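Local coordinates for putative deoxyribonuclease yjjV (Escherichia coli, PDB 1ZZM), which probably acts as a metal-dependent hydrolase of ester bonds in the TatD family, carrying two divalent metal ions per subunit, at residues T137-A142 with S162-E167. Numbering follows the deposited sequence.
Sequences THDKLA and SLQQAE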
loop_
_atom_site.group_PDB
_atom_site.type_symbol
_atom_site.label_atom_id
_atom_site.label_comp_id
_atom_site.label_asym_id
_atom_site.label_seq_id
_atom_site.Cartn_x
_atom_site.Cartn_y
_atom_site.Cartn_z
ATOM N N THR A 137 -2.214 -15.416 0.347
ATOM C CA THR A 137 -3.298 -15.416 1.337
ATOM C C THR A 137 -4.529 -14.665 0.819
ATOM O O THR A 137 -5.382 -14.243 1.611
ATOM C CB THR A 137 -2.816 -14.683 2.622
ATOM O OG1 THR A 137 -2.277 -13.406 2.254
ATOM C CG2 THR A 137 -1.706 -15.473 3.300
ATOM N N HIS A 138 -4.655 -14.512 -0.498
ATOM C CA HIS A 138 -5.806 -13.722 -0.998
ATOM C C HIS A 138 -7.199 -14.230 -0.615
ATOM O O HIS A 138 -8.074 -13.434 -0.253
ATOM C CB HIS A 138 -5.726 -13.573 -2.517
ATOM C CG HIS A 138 -4.564 -12.742 -2.966
ATOM N ND1 HIS A 138 -3.956 -12.905 -4.195
ATOM C CD2 HIS A 138 -3.851 -11.793 -2.314
ATOM C CE1 HIS A 138 -2.913 -12.095 -4.277
ATOM N NE2 HIS A 138 -2.826 -11.411 -3.148
ATOM N N ASP A 139 -7.411 -15.540 -0.715
ATOM C CA ASP A 139 -8.701 -16.126 -0.392
ATOM C C ASP A 139 -9.050 -15.913 1.086
ATOM O O ASP A 139 -10.144 -15.482 1.411
ATOM C CB ASP A 139 -8.690 -17.625 -0.723
ATOM C CG ASP A 139 -8.495 -17.896 -2.213
ATOM O OD1 ASP A 139 -8.615 -16.972 -3.056
ATOM O OD2 ASP A 139 -8.211 -19.061 -2.552
ATOM N N LYS A 140 -8.106 -16.202 1.971
ATOM C CA LYS A 140 -8.325 -16.031 3.403
ATOM C C LYS A 140 -8.537 -14.573 3.748
ATOM O O LYS A 140 -9.436 -14.243 4.516
ATOM C CB LYS A 140 -7.135 -16.586 4.190
ATOM C CG LYS A 140 -7.191 -18.101 4.383
ATOM C CD LYS A 140 -8.385 -18.468 5.279
ATOM C CE LYS A 140 -8.367 -19.926 5.695
ATOM N NZ LYS A 140 -9.628 -20.289 6.419
ATOM N N LEU A 141 -7.731 -13.690 3.156
ATOM C CA LEU A 141 -7.867 -12.265 3.447
ATOM C C LEU A 141 -9.255 -11.815 3.019
ATOM O O LEU A 141 -9.935 -11.123 3.760
ATOM C CB LEU A 141 -6.790 -11.449 2.713
ATOM C CG LEU A 141 -6.966 -9.934 2.892
ATOM C CD1 LEU A 141 -6.889 -9.595 4.384
ATOM C CD2 LEU A 141 -5.888 -9.177 2.114
ATOM N N ALA A 142 -9.684 -12.235 1.832
ATOM C CA ALA A 142 -11.026 -11.866 1.356
ATOM C C ALA A 142 -12.124 -12.378 2.308
ATOM O O ALA A 142 -13.149 -11.707 2.518
ATOM C CB ALA A 142 -11.268 -12.425 -0.049
ATOM N N SER A 162 -4.666 -14.071 -9.266
ATOM C CA SER A 162 -5.646 -14.354 -10.306
ATOM C C SER A 162 -6.718 -13.286 -10.492
ATOM O O SER A 162 -6.964 -12.439 -9.631
ATOM C CB SER A 162 -6.347 -15.686 -10.002
ATOM O OG SER A 162 -7.254 -15.543 -8.911
ATOM N N LEU A 163 -7.366 -13.346 -11.636
ATOM C CA LEU A 163 -8.432 -12.401 -11.912
ATOM C C LEU A 163 -9.545 -12.601 -10.886
ATOM O O LEU A 163 -10.117 -11.628 -10.381
ATOM C CB LEU A 163 -8.970 -12.638 -13.317
ATOM C CG LEU A 163 -10.068 -11.685 -13.759
ATOM C CD1 LEU A 163 -9.572 -10.301 -13.639
ATOM C CD2 LEU A 163 -10.462 -11.976 -15.195
ATOM N N GLN A 164 -9.889 -13.856 -10.589
ATOM C CA GLN A 164 -10.961 -14.064 -9.592
ATOM C C GLN A 164 -10.604 -13.457 -8.237
ATOM O O GLN A 164 -11.457 -12.874 -7.560
ATOM C CB GLN A 164 -11.310 -15.561 -9.439
ATOM C CG GLN A 164 -12.275 -15.858 -8.271
ATOM C CD GLN A 164 -11.537 -16.053 -6.951
ATOM O OE1 GLN A 164 -12.028 -15.679 -5.882
ATOM N NE2 GLN A 164 -10.367 -16.652 -7.021
ATOM N N GLN A 165 -9.343 -13.558 -7.837
ATOM C CA GLN A 165 -8.969 -12.999 -6.542
ATOM C C GLN A 165 -9.077 -11.487 -6.543
ATOM O O GLN A 165 -9.569 -10.908 -5.574
ATOM C CB GLN A 165 -7.558 -13.441 -6.157
ATOM C CG GLN A 165 -7.520 -14.927 -5.843
ATOM C CD GLN A 165 -6.120 -15.454 -5.696
ATOM O OE1 GLN A 165 -5.182 -15.020 -6.420
ATOM N NE2 GLN A 165 -5.953 -16.422 -4.775
ATOM N N ALA A 166 -8.635 -10.851 -7.630
ATOM C CA ALA A 166 -8.729 -9.392 -7.741
ATOM C C ALA A 166 -10.172 -8.939 -7.764
ATOM O O ALA A 166 -10.553 -8.028 -7.024
ATOM C CB ALA A 166 -8.017 -8.902 -8.997
ATOM N N GLU A 167 -10.986 -9.571 -8.610
ATOM C CA GLU A 167 -12.396 -9.194 -8.715
ATOM C C GLU A 167 -13.121 -9.369 -7.388
ATOM O O GLU A 167 -13.961 -8.552 -7.037
ATOM C CB GLU A 167 -13.101 -9.998 -9.812
ATOM C CG GLU A 167 -12.500 -9.781 -11.196
ATOM C CD GLU A 167 -13.305 -10.476 -12.292
ATOM O OE1 GLU A 167 -13.814 -11.590 -12.043
ATOM O OE2 GLU A 167 -13.413 -9.908 -13.398
HETATM O O HOH W 1 -9.345 -12.607 -3.257
HETATM O O HOH W 2 -10.442 -15.124 -3.270
HETATM O O HOH W 3 -9.300 -18.394 -5.283
#
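His138 and Asp139, in the first turn of helix 138-148, grip the amide of Gln165 in the first turn of helix 163-171; the two are successive outer helices of the TIM-barrel fold, each following a strand of the parallel sheet. Their short segments run nearly parallel (20°) with axes 10.2 Å apart, so the extended Gln165 side chain and ordered waters bridge the gap. Gln165, extended beyond CG, crosses both partners at about a right angle. Its OE1 lies at the edge of the His138 ring, near the ring plane, and takes a straight but weak hydrogen bond from His138 ND1 (3.3 Å). Gln165 OE1 also accepts from Ser162 N at 3.0 Å, while Gln165 N donates to Ser162 OG at 3.1 Å; Ser162 and Gln165 form a capping box. On the other branch of the amide, Gln165 NE2 donates to Asp139 OD1 (3.2 Å), staying in its own amide plane yet meeting the carboxylate from above, 52° out of plane. Asp139 CG stands anti to the carbonyl carbon (chi1 -63°), which brings OD1 nearer the neighbouring helix. One water joins Asp139 OD1 to Gln164 NE2, 2.7 Å from each. The His138 ring also stacks with that of Phe159, outside the two segments. An alanine in place of Gln165 would probably leave His138 ND1 and Ser162 N without their shared acceptor and Asp139 without its direct amide donor. With OE1 taking two N-H donors and NE2 giving to a carboxylate, the amide's orientation is probably set by its partners, and the capping box is tied directly to the adjacent helix.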